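Local coordinates for MHC class I protein (Ginglymostoma cirratum, PDB 6LUP) that probably presents peptides to T cells, holding them in the groove of a class I histocompatibility molecule, at residues A[88-93]-A[113-118]; A[192-197]-A[237-242]; A[202-207]-A[255-260]; A[7-12]-A[94-99]. All coordinates share one frame; numbering follows the deposited sequence.

Contact 1 (A[88-93]-A[113-118]); sequences GIHTYQ and HAWDST
Asp-116 OD1 is gripped by two N-H groups of 88-93: the backbone N of Thr-91 at 2.9 Å, meeting OD1 nearly along its C-O bond, and, weakly, the ring ND1 of His-90. The firmer bond of that imidazole goes to Asp-116 OD2, 2.8 Å from His-90 ND1, on the syn lone pair. Ring and carboxylate planes lie only 14° apart, so the pair forms a nearly flat His-carboxylate unit at the end of the antiparallel hairpin of strands 91-100 and 108-115, where Asp-116 N donates to Thr-91 O. A type I' turn, Trp-115 to Thr-118, brings Asp-116 there. Two residues further along, Gln-93 and Ala-114 exchange backbone bonds, Gln-93 N to Ala-114 O and Ala-114 N to Gln-93 O, each 2.8 Å.

Tyr-92 and Trp-115 share the face toward helix 55-82. CG of Tyr-92 is anti to its backbone N (chi1 -161°), and the ring lies with one face over Ala-114 O. Its hydroxyl meets the edge of the His-113 ring, a hydrogen bond of 2.9 Å between Tyr-92 OH and His-113 ND1. Tyr-92 packs on an apolar side chain of the bound peptide, which makes this hairpin part of the groove floor. On the other face, Gln-93 NE2 bonds the backbone of another protein chain, while Ser-117 OG donates to Gln-93 OE1 at 3.1 Å, tilted 30° from the amide carbonyl plane.

Contact 2 (A[192-197]-A[237-242]); sequences NKQLSC and HRSTEF
Leu-195 and Phe-242 meet methyl to ring: CD1 of Leu-195 stands 3.6 Å from the centroid of the Phe-242 ring and 10° off its normal, a CH-pi contact over the centre of one face. CG of Phe-242 is anti to its backbone N (chi1 -173°); Asn-192 O lies at the edge of the ring, near its plane, 3.2 Å from Phe-242 CD2.

The backbones form an antiparallel pair in the four-stranded sheet of the immunoglobulin C1-set domain. Leu-195 with Thr-240 and Cys-197 with Arg-238 are its hydrogen-bonded pairs, and a more bent bond from Phe-242 N to Lys-193 O, 132° at the hydrogen, extends it. Lys-193 and Gln-194 form a classic beta bulge opposite Val-189.

On the face of Leu-195 and Thr-240, Cys-197 turns inward to its disulfide with Cys-252. On the other, Ser-196 OG lies 3.6 Å from Ser-239 CB and is hydrogen-bonded to an aromatic side chain of another protein chain, as is His-237 ND1. Lys-193 and Glu-241 run side by side, with Lys-193 NZ 4.5 Å from Glu-241 OE2. The chemistry thus divides: apolar and disulfide contacts toward the sandwich interior, polar ones toward the partner chain.

Contact 3 (A[202-207]-A[255-260]); sequences FYPHSI and DHDGLG
Ile-207 and His-256 bring the two backbones closest, CA to CA 5.1 Å, while neither 202-207 nor 255-260 forms a regular helix and the two make no strand pairing or backbone hydrogen bond with each other. A cis peptide bond before Pro-204 kinks the first, as in the Phe-Tyr-Pro turn of many C1-set immunoglobulin domains. In the second, Leu-259 N bonds back to His-256 O, closing a turn.

His-256 carries the contact. Its CG is anti to the backbone N (chi1 -179°), and the imidazole reaches across to the kinked loop. NE2 of His-256 donates to Tyr-203 O at 3.0 Å, with 152° at the hydrogen; the oxygen lies near the ring plane, but the donor stands above the carbonyl plane, 79° out of it. Phe-202 CB covers one ring face, 4.0 Å from the His-256 centroid, and the two rings meet obliquely. Over the opposite face lie Asp-257 OD1 and a water, which donates to Ser-206 O at 2.7 Å. Asp-257 and Pro-204 reach tip to tip, Asp-257 OD1 to Pro-204 CD 3.4 Å. Alongside, Ile-207 CG1 packs on Asp-255 O at 3.4 Å, and Ile-207 CD1 sits over the centre of the Phe-202 ring.

These loops follow strands 194-202 and 250-255, which belong to the two different sheets of the sandwich. Phe-202 and Ile-207 both pack on Ile-236 of strand 234-241. Tyr-203 touches Asp-28 and His-205 N bonds Asp-29 OD2, linking the loop to the turn between strands 21-27 and 30-36 of the peptide-binding part.

Contact 4 (A[7-12]-A[94-99]); sequences YFFTWS and LMCGCE
In Phe-9 CG is anti to the carbonyl carbon (chi1 -59°), in Leu-94 anti to the backbone N (chi1 -160°); the two side chains, directly paired on one face of the sheet, lie side by side. Their CB atoms are 3.8 Å apart, Leu-94 CD1 lies over one face of the Phe-9 ring toward its rim, and Leu-94 O meets the edge of that ring in its plane, 3.5 Å from Phe-9 CD1. Trp-11 adds the edge of its indole, with CZ3 3.9 Å from Leu-94 CB.

This is the central antiparallel pair of the eight-stranded floor beneath the class I groove. Phe-9 with Leu-94 and Tyr-7 with Cys-96 are hydrogen-bonded pairs; the bond from Tyr-7 N to Cys-96 O, at 2.8 Å and 176°, is almost straight. Between them Phe-8 and Met-95 point the same way from the opposite face. There Met-95 CG touches Phe-8 CD2 at 3.6 Å, and SD lies obliquely beside the ring, 5.3 Å from its centroid, a Met-aromatic contact next to an aromatic side chain of another protein chain.

Cys-96 SG approaches Phe-9 CE1 at 4.2 Å on the groove face. Apart from the main-chain bonds, the cross-strand chemistry is therefore apolar and sulfur-aromatic, and the hydroxyl of Tyr-7 is hydrogen-bonded to the backbone of the bound peptide rather than across this strand pair.

In the fold
From the N terminus, strand 3-12 opens contact 4, which closes a long loop holding helix 55-82 when strand 91-100 returns beside it. Before that closure, 88-93 has opened contact 1, which closes the hairpin of 91-100 and 108-115, so the two cross; they touch through Tyr-92 O and Trp-11 N and join three neighbouring strands of the groove floor. After helices 135-146 and 148-172 the chain enters the immunoglobulin domain, where contacts 2 and 3 close their loops and also cross: contact 2 pairs two strands of one sheet, contact 3 joins loops of both sheets. Contact 3 lies nearer the floor, about 10 Å from contact 4 between nearest atoms.

Contact 1 (A[88-93]-A[113-118])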
# COMPACT_ATOMS: atom_id res chain seq x y z
N GLY A 88 -26.24 -2.89 -4.55
CA GLY A 88 -25.16 -3.75 -4.04
C GLY A 88 -23.95 -2.93 -3.69
O GLY A 88 -24.07 -1.72 -3.58
N ILE A 89 -22.81 -3.59 -3.60
CA ILE A 89 -21.63 -2.87 -3.14
C ILE A 89 -20.70 -2.61 -4.32
O ILE A 89 -20.29 -3.54 -5.02
CB ILE A 89 -20.90 -3.64 -2.01
CG1 ILE A 89 -21.83 -3.77 -0.79
CG2 ILE A 89 -19.61 -2.93 -1.61
CD1 ILE A 89 -21.62 -5.03 0.02
N HIS A 90 -20.37 -1.34 -4.55
CA HIS A 90 -19.58 -0.95 -5.72
C HIS A 90 -18.46 0.05 -5.43
O HIS A 90 -18.48 0.76 -4.43
CB HIS A 90 -20.50 -0.43 -6.84
CG HIS A 90 -21.48 -1.45 -7.32
ND1 HIS A 90 -21.10 -2.56 -8.05
CD2 HIS A 90 -22.82 -1.55 -7.15
CE1 HIS A 90 -22.16 -3.29 -8.32
NE2 HIS A 90 -23.22 -2.70 -7.79
N THR A 91 -17.48 0.09 -6.34
CA THR A 91 -16.24 0.84 -6.14
C THR A 91 -15.81 1.57 -7.41
O THR A 91 -15.98 1.06 -8.52
CB THR A 91 -15.11 -0.12 -5.70
OG1 THR A 91 -15.46 -0.73 -4.45
CG2 THR A 91 -13.80 0.62 -5.51
N TYR A 92 -15.26 2.76 -7.22
CA TYR A 92 -14.49 3.42 -8.27
C TYR A 92 -13.08 3.68 -7.76
O TYR A 92 -12.88 3.99 -6.58
CB TYR A 92 -15.15 4.72 -8.72
CG TYR A 92 -14.67 5.20 -10.07
CD1 TYR A 92 -15.30 4.79 -11.25
CD2 TYR A 92 -13.58 6.07 -10.18
CE1 TYR A 92 -14.86 5.23 -12.49
CE2 TYR A 92 -13.13 6.51 -11.41
CZ TYR A 92 -13.78 6.09 -12.57
OH TYR A 92 -13.33 6.54 -13.79
N GLN A 93 -12.09 3.56 -8.64
CA GLN A 93 -10.70 3.78 -8.27
C GLN A 93 -9.97 4.61 -9.31
O GLN A 93 -10.21 4.48 -10.51
CB GLN A 93 -9.98 2.45 -8.06
CG GLN A 93 -10.39 1.72 -6.80
CD GLN A 93 -9.96 0.28 -6.80
OE1 GLN A 93 -10.56 -0.57 -7.47
NE2 GLN A 93 -8.91 -0.02 -6.05
N HIS A 113 -8.04 4.42 -14.38
CA HIS A 113 -9.32 4.37 -13.69
C HIS A 113 -9.84 2.94 -13.66
O HIS A 113 -9.63 2.16 -14.60
CB HIS A 113 -10.34 5.26 -14.38
CG HIS A 113 -9.92 6.69 -14.53
ND1 HIS A 113 -10.66 7.74 -14.02
CD2 HIS A 113 -8.85 7.25 -15.14
CE1 HIS A 113 -10.06 8.88 -14.31
NE2 HIS A 113 -8.96 8.61 -14.98
N ALA A 114 -10.52 2.58 -12.57
CA ALA A 114 -11.12 1.26 -12.43
C ALA A 114 -12.51 1.30 -11.84
O ALA A 114 -12.79 2.09 -10.93
CB ALA A 114 -10.23 0.34 -11.61
N TRP A 115 -13.36 0.44 -12.37
CA TRP A 115 -14.71 0.23 -11.89
C TRP A 115 -14.79 -1.18 -11.31
O TRP A 115 -14.41 -2.15 -11.97
CB TRP A 115 -15.69 0.43 -13.04
CG TRP A 115 -17.03 -0.23 -12.88
CD1 TRP A 115 -17.51 -1.27 -13.61
CD2 TRP A 115 -18.05 0.11 -11.94
NE1 TRP A 115 -18.77 -1.60 -13.19
CE2 TRP A 115 -19.13 -0.77 -12.16
CE3 TRP A 115 -18.17 1.08 -10.93
CZ2 TRP A 115 -20.31 -0.72 -11.41
CZ3 TRP A 115 -19.35 1.13 -10.18
CH2 TRP A 115 -20.40 0.23 -10.43
N ASP A 116 -15.26 -1.28 -10.07
CA ASP A 116 -15.29 -2.54 -9.33
C ASP A 116 -13.99 -3.33 -9.47
O ASP A 116 -13.99 -4.52 -9.79
CB ASP A 116 -16.50 -3.40 -9.75
CG ASP A 116 -17.80 -2.95 -9.10
OD1 ASP A 116 -17.76 -2.07 -8.21
OD2 ASP A 116 -18.87 -3.47 -9.47
N SER A 117 -12.87 -2.64 -9.24
CA SER A 117 -11.53 -3.23 -9.25
C SER A 117 -11.11 -3.90 -10.57
O SER A 117 -10.24 -4.77 -10.58
CB SER A 117 -11.32 -4.17 -8.06
OG SER A 117 -11.41 -3.46 -6.83
N THR A 118 -11.74 -3.49 -11.68
CA THR A 118 -11.33 -3.93 -13.01
C THR A 118 -11.05 -2.73 -13.91
O THR A 118 -11.70 -1.68 -13.79
CB THR A 118 -12.39 -4.83 -13.69
OG1 THR A 118 -13.63 -4.13 -13.80
CG2 THR A 118 -12.60 -6.12 -12.91
O HOH W 1 -13.04 0.28 -8.64

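Contact 2 (A[192-197]-A[237-242])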
# COMPACT_ATOMS: atom_id res chain seq x y z
N ASN A 192 13.80 -25.72 16.81
CA ASN A 192 14.92 -26.13 15.94
C ASN A 192 14.52 -26.91 14.68
O ASN A 192 15.36 -27.50 14.00
CB ASN A 192 15.99 -26.89 16.74
CG ASN A 192 16.68 -26.01 17.77
OD1 ASN A 192 17.83 -25.63 17.60
ND2 ASN A 192 15.97 -25.68 18.85
N LYS A 193 13.22 -26.88 14.37
CA LYS A 193 12.67 -27.51 13.18
C LYS A 193 13.01 -26.70 11.92
O LYS A 193 13.32 -27.27 10.88
CB LYS A 193 11.15 -27.68 13.33
CG LYS A 193 10.42 -28.31 12.15
CD LYS A 193 9.00 -28.70 12.52
CE LYS A 193 8.14 -28.98 11.29
NZ LYS A 193 7.62 -27.73 10.65
N GLN A 194 12.94 -25.37 12.03
CA GLN A 194 13.16 -24.49 10.88
C GLN A 194 14.18 -23.39 11.17
O GLN A 194 14.38 -22.99 12.32
CB GLN A 194 11.84 -23.88 10.41
CG GLN A 194 10.75 -24.90 10.14
CD GLN A 194 9.72 -24.43 9.13
OE1 GLN A 194 10.07 -23.87 8.09
NE2 GLN A 194 8.45 -24.68 9.42
N LEU A 195 14.83 -22.93 10.11
CA LEU A 195 15.80 -21.84 10.21
C LEU A 195 15.24 -20.62 9.49
O LEU A 195 14.96 -20.67 8.30
CB LEU A 195 17.13 -22.27 9.58
CG LEU A 195 18.42 -21.70 10.18
CD1 LEU A 195 18.68 -22.27 11.57
CD2 LEU A 195 19.59 -22.00 9.27
N SER A 196 15.07 -19.52 10.23
CA SER A 196 14.35 -18.37 9.70
C SER A 196 15.17 -17.09 9.63
O SER A 196 15.74 -16.63 10.63
CB SER A 196 13.07 -18.12 10.49
OG SER A 196 12.21 -17.24 9.78
N CYS A 197 15.23 -16.52 8.43
CA CYS A 197 15.85 -15.22 8.22
C CYS A 197 14.78 -14.14 8.21
O CYS A 197 13.92 -14.11 7.32
CB CYS A 197 16.65 -15.19 6.92
SG CYS A 197 17.80 -13.81 6.87
N HIS A 237 9.92 -12.47 6.34
CA HIS A 237 10.45 -13.69 6.92
C HIS A 237 10.67 -14.70 5.80
O HIS A 237 9.73 -15.03 5.08
CB HIS A 237 9.48 -14.28 7.94
CG HIS A 237 9.30 -13.44 9.17
ND1 HIS A 237 9.59 -13.89 10.43
CD2 HIS A 237 8.83 -12.17 9.32
CE1 HIS A 237 9.32 -12.95 11.32
NE2 HIS A 237 8.86 -11.89 10.67
N ARG A 238 11.91 -15.16 5.64
CA ARG A 238 12.18 -16.31 4.79
C ARG A 238 12.78 -17.45 5.61
O ARG A 238 13.82 -17.29 6.25
CB ARG A 238 13.08 -15.97 3.60
CG ARG A 238 13.08 -17.07 2.55
CD ARG A 238 13.96 -16.78 1.35
NE ARG A 238 13.42 -15.73 0.49
CZ ARG A 238 12.40 -15.88 -0.36
NH1 ARG A 238 11.79 -17.05 -0.48
NH2 ARG A 238 12.00 -14.85 -1.10
N SER A 239 12.10 -18.60 5.57
CA SER A 239 12.51 -19.76 6.36
C SER A 239 12.58 -21.03 5.53
O SER A 239 11.82 -21.22 4.58
CB SER A 239 11.57 -19.95 7.55
OG SER A 239 10.23 -20.09 7.11
N THR A 240 13.50 -21.91 5.92
CA THR A 240 13.66 -23.20 5.28
C THR A 240 13.66 -24.32 6.31
O THR A 240 13.80 -24.07 7.51
CB THR A 240 14.95 -23.26 4.42
OG1 THR A 240 14.89 -24.39 3.55
CG2 THR A 240 16.21 -23.34 5.30
N GLU A 241 13.49 -25.56 5.83
CA GLU A 241 13.54 -26.75 6.68
C GLU A 241 14.94 -26.97 7.25
O GLU A 241 15.95 -26.68 6.59
CB GLU A 241 13.07 -27.98 5.91
CG GLU A 241 11.56 -28.03 5.67
CD GLU A 241 10.77 -28.51 6.88
OE1 GLU A 241 9.68 -29.09 6.68
OE2 GLU A 241 11.22 -28.32 8.04
N PHE A 242 15.05 -27.47 8.47
CA PHE A 242 16.36 -27.56 9.16
C PHE A 242 16.81 -28.85 9.92
O PHE A 242 15.97 -29.55 10.46
CB PHE A 242 16.31 -26.37 10.13
CG PHE A 242 17.57 -26.10 10.84
CD1 PHE A 242 18.73 -25.99 10.15
CD2 PHE A 242 17.58 -25.97 12.19
CE1 PHE A 242 19.90 -25.78 10.81
CE2 PHE A 242 18.74 -25.75 12.86
CZ PHE A 242 19.91 -25.64 12.17

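Contact 3 (A[202-207]-A[255-260])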
# COMPACT_ATOMS: atom_id res chain seq x y z
N PHE A 202 12.98 -1.94 7.52
CA PHE A 202 13.57 -1.40 6.29
C PHE A 202 12.61 -0.57 5.45
O PHE A 202 11.40 -0.78 5.47
CB PHE A 202 14.22 -2.50 5.45
CG PHE A 202 13.29 -3.61 5.03
CD1 PHE A 202 12.53 -3.50 3.86
CD2 PHE A 202 13.20 -4.78 5.78
CE1 PHE A 202 11.69 -4.53 3.47
CE2 PHE A 202 12.35 -5.81 5.39
CZ PHE A 202 11.60 -5.69 4.23
N TYR A 203 13.18 0.40 4.73
CA TYR A 203 12.45 1.25 3.80
C TYR A 203 13.39 1.62 2.65
O TYR A 203 14.55 1.96 2.90
CB TYR A 203 11.94 2.53 4.50
CG TYR A 203 11.37 3.53 3.53
CD1 TYR A 203 12.21 4.40 2.83
CD2 TYR A 203 10.01 3.56 3.26
CE1 TYR A 203 11.70 5.29 1.91
CE2 TYR A 203 9.49 4.45 2.34
CZ TYR A 203 10.34 5.31 1.67
OH TYR A 203 9.82 6.19 0.75
N PRO A 204 12.90 1.57 1.39
CA PRO A 204 11.55 1.22 0.93
C PRO A 204 11.29 -0.29 0.94
O PRO A 204 12.16 -1.06 1.35
CB PRO A 204 11.52 1.78 -0.49
CG PRO A 204 12.93 1.72 -0.95
CD PRO A 204 13.78 1.97 0.27
N HIS A 205 10.10 -0.69 0.49
CA HIS A 205 9.62 -2.07 0.66
C HIS A 205 10.41 -3.11 -0.13
O HIS A 205 10.55 -4.26 0.32
CB HIS A 205 8.13 -2.15 0.30
CG HIS A 205 7.88 -2.33 -1.17
ND1 HIS A 205 7.58 -3.56 -1.72
CD2 HIS A 205 7.91 -1.45 -2.19
CE1 HIS A 205 7.43 -3.42 -3.03
NE2 HIS A 205 7.62 -2.15 -3.34
N SER A 206 10.90 -2.72 -1.30
CA SER A 206 11.59 -3.61 -2.23
C SER A 206 12.83 -4.24 -1.60
O SER A 206 13.69 -3.54 -1.07
CB SER A 206 11.96 -2.84 -3.50
OG SER A 206 12.25 -3.70 -4.58
N ILE A 207 12.93 -5.57 -1.66
CA ILE A 207 14.02 -6.30 -1.00
C ILE A 207 14.29 -7.68 -1.61
O ILE A 207 13.38 -8.36 -2.09
CB ILE A 207 13.77 -6.41 0.53
CG1 ILE A 207 15.06 -6.81 1.27
CG2 ILE A 207 12.61 -7.35 0.84
CD1 ILE A 207 14.98 -6.65 2.77
N ASP A 255 19.72 -8.12 0.02
CA ASP A 255 19.92 -6.95 -0.83
C ASP A 255 18.80 -5.93 -0.64
O ASP A 255 17.62 -6.23 -0.85
CB ASP A 255 20.03 -7.35 -2.30
CG ASP A 255 21.43 -7.81 -2.67
OD1 ASP A 255 22.31 -6.94 -2.84
OD2 ASP A 255 21.63 -9.03 -2.78
N HIS A 256 19.20 -4.73 -0.24
CA HIS A 256 18.30 -3.62 -0.00
C HIS A 256 19.10 -2.37 -0.33
O HIS A 256 20.28 -2.27 0.02
CB HIS A 256 17.84 -3.60 1.46
CG HIS A 256 16.88 -2.50 1.80
ND1 HIS A 256 15.52 -2.63 1.65
CD2 HIS A 256 17.09 -1.26 2.29
CE1 HIS A 256 14.93 -1.51 2.03
NE2 HIS A 256 15.86 -0.67 2.42
N ASP A 257 18.47 -1.41 -1.01
CA ASP A 257 19.19 -0.20 -1.42
C ASP A 257 19.48 0.76 -0.26
O ASP A 257 20.01 1.86 -0.46
CB ASP A 257 18.49 0.48 -2.60
CG ASP A 257 17.11 0.99 -2.26
OD1 ASP A 257 16.82 1.17 -1.06
OD2 ASP A 257 16.32 1.19 -3.20
N GLY A 258 19.13 0.34 0.95
CA GLY A 258 19.57 1.00 2.17
C GLY A 258 20.85 0.39 2.70
O GLY A 258 21.45 0.91 3.65
N LEU A 259 21.28 -0.72 2.10
CA LEU A 259 22.51 -1.40 2.51
C LEU A 259 23.72 -0.90 1.72
O LEU A 259 24.75 -0.56 2.30
CB LEU A 259 22.37 -2.92 2.38
CG LEU A 259 21.36 -3.58 3.33
CD1 LEU A 259 21.01 -4.97 2.84
CD2 LEU A 259 21.88 -3.61 4.76
N GLY A 260 23.59 -0.87 0.40
CA GLY A 260 24.66 -0.36 -0.46
C GLY A 260 25.82 -1.32 -0.61
O GLY A 260 26.79 -1.04 -1.31
O HOH W 2 15.12 -1.24 -1.35

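Contact 4 (A[7-12]-A[94-99])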
# COMPACT_ATOMS: atom_id res chain seq x y z
N TYR A 7 -0.83 9.15 -6.48
CA TYR A 7 -2.06 9.31 -5.72
C TYR A 7 -3.04 8.18 -5.98
O TYR A 7 -3.17 7.71 -7.12
CB TYR A 7 -2.72 10.64 -6.05
CG TYR A 7 -2.05 11.83 -5.42
CD1 TYR A 7 -0.98 12.47 -6.05
CD2 TYR A 7 -2.48 12.32 -4.19
CE1 TYR A 7 -0.37 13.57 -5.47
CE2 TYR A 7 -1.88 13.41 -3.60
CZ TYR A 7 -0.82 14.03 -4.24
OH TYR A 7 -0.22 15.12 -3.66
N PHE A 8 -3.75 7.76 -4.94
CA PHE A 8 -4.69 6.64 -5.01
C PHE A 8 -6.04 7.06 -4.46
O PHE A 8 -6.15 7.42 -3.29
CB PHE A 8 -4.15 5.42 -4.24
CG PHE A 8 -2.83 4.92 -4.74
CD1 PHE A 8 -1.64 5.57 -4.40
CD2 PHE A 8 -2.76 3.81 -5.57
CE1 PHE A 8 -0.42 5.13 -4.88
CE2 PHE A 8 -1.53 3.35 -6.05
CZ PHE A 8 -0.36 4.01 -5.70
N PHE A 9 -7.06 7.04 -5.33
CA PHE A 9 -8.40 7.48 -4.97
C PHE A 9 -9.33 6.28 -4.93
O PHE A 9 -9.38 5.50 -5.88
CB PHE A 9 -8.95 8.45 -6.03
CG PHE A 9 -8.13 9.69 -6.24
CD1 PHE A 9 -6.89 9.64 -6.87
CD2 PHE A 9 -8.64 10.93 -5.87
CE1 PHE A 9 -6.16 10.80 -7.09
CE2 PHE A 9 -7.91 12.09 -6.09
CZ PHE A 9 -6.67 12.03 -6.70
N THR A 10 -10.07 6.13 -3.83
CA THR A 10 -11.08 5.08 -3.74
C THR A 10 -12.44 5.66 -3.37
O THR A 10 -12.59 6.30 -2.33
CB THR A 10 -10.70 3.98 -2.73
OG1 THR A 10 -9.43 3.43 -3.07
CG2 THR A 10 -11.74 2.86 -2.72
N TRP A 11 -13.42 5.44 -4.24
CA TRP A 11 -14.82 5.74 -3.96
C TRP A 11 -15.58 4.44 -3.69
O TRP A 11 -15.57 3.53 -4.52
CB TRP A 11 -15.47 6.49 -5.12
CG TRP A 11 -14.93 7.86 -5.37
CD1 TRP A 11 -15.40 9.03 -4.87
CD2 TRP A 11 -13.82 8.20 -6.22
NE1 TRP A 11 -14.66 10.09 -5.34
CE2 TRP A 11 -13.68 9.61 -6.17
CE3 TRP A 11 -12.93 7.46 -7.00
CZ2 TRP A 11 -12.68 10.29 -6.88
CZ3 TRP A 11 -11.94 8.14 -7.71
CH2 TRP A 11 -11.83 9.54 -7.65
N SER A 12 -16.22 4.37 -2.53
CA SER A 12 -17.04 3.22 -2.16
C SER A 12 -18.50 3.59 -2.05
O SER A 12 -18.84 4.72 -1.69
CB SER A 12 -16.58 2.61 -0.83
OG SER A 12 -15.26 2.11 -0.93
N LEU A 94 -9.06 5.47 -8.84
CA LEU A 94 -8.21 6.26 -9.71
C LEU A 94 -6.77 6.18 -9.22
O LEU A 94 -6.51 6.37 -8.04
CB LEU A 94 -8.67 7.72 -9.74
CG LEU A 94 -8.25 8.64 -10.89
CD1 LEU A 94 -8.67 10.06 -10.57
CD2 LEU A 94 -6.76 8.61 -11.19
N MET A 95 -5.86 5.92 -10.14
CA MET A 95 -4.43 5.95 -9.88
C MET A 95 -3.80 6.94 -10.83
O MET A 95 -3.95 6.81 -12.05
CB MET A 95 -3.81 4.60 -10.22
CG MET A 95 -3.62 3.65 -9.07
SD MET A 95 -3.08 2.04 -9.69
CE MET A 95 -1.38 2.39 -10.14
N CYS A 96 -3.09 7.92 -10.30
CA CYS A 96 -2.24 8.73 -11.16
C CYS A 96 -0.94 9.09 -10.47
O CYS A 96 -0.85 9.07 -9.24
CB CYS A 96 -2.96 9.97 -11.69
SG CYS A 96 -3.65 11.02 -10.40
N GLY A 97 0.07 9.39 -11.28
CA GLY A 97 1.35 9.81 -10.76
C GLY A 97 2.41 9.94 -11.83
O GLY A 97 2.14 9.79 -13.02
N CYS A 98 3.63 10.22 -11.37
CA CYS A 98 4.77 10.42 -12.25
C CYS A 98 6.00 9.79 -11.62
O CYS A 98 6.05 9.59 -10.41
CB CYS A 98 5.00 11.92 -12.46
SG CYS A 98 5.26 12.84 -10.93
N GLU A 99 6.99 9.48 -12.45
CA GLU A 99 8.26 8.97 -11.98
C GLU A 99 9.42 9.78 -12.54
O GLU A 99 9.49 10.03 -13.74
CB GLU A 99 8.41 7.49 -12.34
CG GLU A 99 9.74 6.89 -11.91
CD GLU A 99 9.80 5.40 -12.17
OE1 GLU A 99 9.95 5.00 -13.34
OE2 GLU A 99 9.71 4.63 -11.18